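Local coordinates for extracellular haem-binding protein (Streptomyces reticuli, PDB 3FPW) that binds and degrades haem outside the cell and, as an oligomer, interacts with its cognate two-component sensor kinase, at the interface of chains A and B. Numbering follows the deposited sequence. Chains: chain A/B, Extracellular haem-binding protein.

Contact 1: the interface of chains A and B. Residues chain A 78, 103-105; chain B 67, 71.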
# COMPACT_ATOMS: atom_id res chain seq x y z
N VAL A 78 13.49 26.01 -7.12
CA VAL A 78 13.60 26.34 -5.70
C VAL A 78 14.10 27.78 -5.54
O VAL A 78 13.56 28.55 -4.74
CB VAL A 78 14.54 25.38 -4.94
CG1 VAL A 78 14.82 25.91 -3.52
CG2 VAL A 78 13.93 24.00 -4.88
N LEU A 103 13.57 17.85 -4.29
CA LEU A 103 14.21 18.80 -3.37
C LEU A 103 13.11 19.32 -2.48
O LEU A 103 12.10 19.85 -2.97
CB LEU A 103 14.78 19.96 -4.16
CG LEU A 103 15.87 19.70 -5.19
CD1 LEU A 103 16.21 21.04 -5.89
CD2 LEU A 103 17.10 19.12 -4.50
N ARG A 104 13.27 19.15 -1.17
CA ARG A 104 12.27 19.65 -0.23
C ARG A 104 12.75 20.99 0.35
O ARG A 104 13.68 21.02 1.15
CB ARG A 104 12.05 18.64 0.91
CG ARG A 104 10.88 19.04 1.86
CD ARG A 104 10.85 18.18 3.10
NE ARG A 104 10.68 16.78 2.75
CZ ARG A 104 9.54 16.10 2.86
NH1 ARG A 104 8.44 16.70 3.34
NH2 ARG A 104 9.52 14.82 2.50
N GLY A 105 12.11 22.08 -0.06
CA GLY A 105 12.46 23.40 0.46
C GLY A 105 12.38 23.55 1.97
O GLY A 105 11.53 22.96 2.63
N LEU B 67 18.22 22.76 3.02
CA LEU B 67 18.16 22.19 1.67
C LEU B 67 19.47 22.41 0.92
O LEU B 67 19.97 21.50 0.25
CB LEU B 67 16.99 22.74 0.87
CG LEU B 67 16.93 22.15 -0.56
CD1 LEU B 67 16.82 20.60 -0.57
CD2 LEU B 67 15.77 22.76 -1.31
N THR B 71 21.57 19.28 -0.48
CA THR B 71 21.81 19.22 -1.91
C THR B 71 23.30 19.13 -2.24
O THR B 71 23.71 18.33 -3.08
CB THR B 71 21.21 20.44 -2.62
OG1 THR B 71 19.80 20.47 -2.37
CG2 THR B 71 21.47 20.38 -4.14
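This is a two-fold symmetric interface between two copies of the same protein, and it joins chains A and B within an octamer whose assembly is essential for interaction with the sensor kinase. B:Leu67 carries the patch. It is the first residue of helix 67-83 of chain B, and its side chain packs between A:Val78 of helix 67-83 and the end of strand 99-104 of chain A. With CG anti to the backbone N (chi1 179°), the branch points away from its own helix and into chain A. Its CD2 methyl meets CG1 of A:Val78 at 4.0 Å, the two side chains approaching tip to tip. The same CD2 lies 3.8 Å from CA of A:Gly105, where the chain has just left the strand. The carbonyl O of A:Arg104 lies against the whole side chain of B:Leu67, with CD1 nearest at 3.6 Å. The backbone at the strand end thus provides one of the surfaces it packs on. A:Leu103 packs beside it, its CB 4.1 Å from CD2 of B:Leu67, while its own CD2 reaches on to the next helical turn. There it crosses B:Thr71 at about a right angle. The B:Thr71 hydroxyl is held by its own helix: OG1 donates to the carbonyl O of B:Leu67 at 2.8 Å, from above the carbonyl plane. That same OG1 lies 3.7 Å from CD2 of A:Leu103.

Contact 2: the interface of chains A and B. Residues chain A 104-106; chain B 66-67.
A chi1 of -59° sets CG of A:Asp106 anti to its carbonyl carbon, and a chi2 of -27° turns OD1 of the carboxylate toward the backbone N of B:Leu67. The residue sits in the loop that follows strand 99-104, and its side chain reaches across to chain B. The link is a hydrogen bond from the B:Leu67 amide N to A:Asp106 OD1, 2.8 Å long. It is nearly straight, with 163° at the hydrogen. OD1 receives it on the syn lone pair, the side that faces the other carboxylate oxygen. OD2 therefore stays close to the same amide, 3.8 Å from the B:Leu67 N. OD2 also lies 4.0 Å from CB of B:Thr66, whose side chain passes the carboxylate at an oblique angle. The contact with B:Thr66 is loose and is made by carbon. OD1 further rests 3.6 Å from CB of B:Leu67, at the root of the side chain that packs on A:Arg104 and A:Gly105. B:Leu67 opens helix 67-83, and its amide is one of the N-H groups at the first turn. A:Asp106 may thus act much like a cap from the partner chain, accepting the first N-H of the helix. The positive end of the helix dipole may stabilise the negative charge of the carboxylate, and the carboxylate may in turn steady the start of the helix. The site adds a directed polar bond to a largely apolar contact and probably helps to set how the loop of one chain meets the helix start of the other.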
# COMPACT_ATOMS: atom_id res chain seq x y z
N ARG A 104 13.27 19.15 -1.17
CA ARG A 104 12.27 19.65 -0.23
C ARG A 104 12.75 20.99 0.35
O ARG A 104 13.68 21.02 1.15
CB ARG A 104 12.05 18.64 0.91
CG ARG A 104 10.88 19.04 1.86
CD ARG A 104 10.85 18.18 3.10
NE ARG A 104 10.68 16.78 2.75
CZ ARG A 104 9.54 16.10 2.86
NH1 ARG A 104 8.44 16.70 3.34
NH2 ARG A 104 9.52 14.82 2.50
N GLY A 105 12.11 22.08 -0.06
CA GLY A 105 12.46 23.40 0.46
C GLY A 105 12.38 23.55 1.97
O GLY A 105 11.53 22.96 2.63
N ASP A 106 13.26 24.37 2.53
CA ASP A 106 13.18 24.68 3.96
C ASP A 106 11.80 25.25 4.26
O ASP A 106 11.38 26.19 3.61
CB ASP A 106 14.25 25.71 4.34
CG ASP A 106 15.69 25.24 4.04
OD1 ASP A 106 15.96 24.03 4.02
OD2 ASP A 106 16.57 26.12 3.84
N THR B 66 20.09 22.44 6.07
CA THR B 66 19.35 23.23 5.12
C THR B 66 19.23 22.45 3.82
O THR B 66 20.05 21.55 3.54
CB THR B 66 20.09 24.55 4.83
OG1 THR B 66 21.37 24.28 4.24
CG2 THR B 66 20.27 25.38 6.13
N LEU B 67 18.22 22.76 3.02
CA LEU B 67 18.16 22.19 1.67
C LEU B 67 19.47 22.41 0.92
O LEU B 67 19.97 21.50 0.25
CB LEU B 67 16.99 22.74 0.87
CG LEU B 67 16.93 22.15 -0.56
CD1 LEU B 67 16.82 20.60 -0.57
CD2 LEU B 67 15.77 22.76 -1.31

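Contact 1 and contact 2 are overlapping parts of one interface region, their C-alpha centres about 4 Å apart. They share A:Arg104, A:Gly105 and B:Leu67. Contact 1 is mainly side-chain packing and runs along the first turns of helix 67-83 of chain B. Contact 2 adds the polar link at the very start of that helix. One residue of chain B is thus gripped through both its side chain and its backbone. The two-fold axis repeats the pair with the chains exchanged, which probably helps set the relative orientation of the subunits within the octamer.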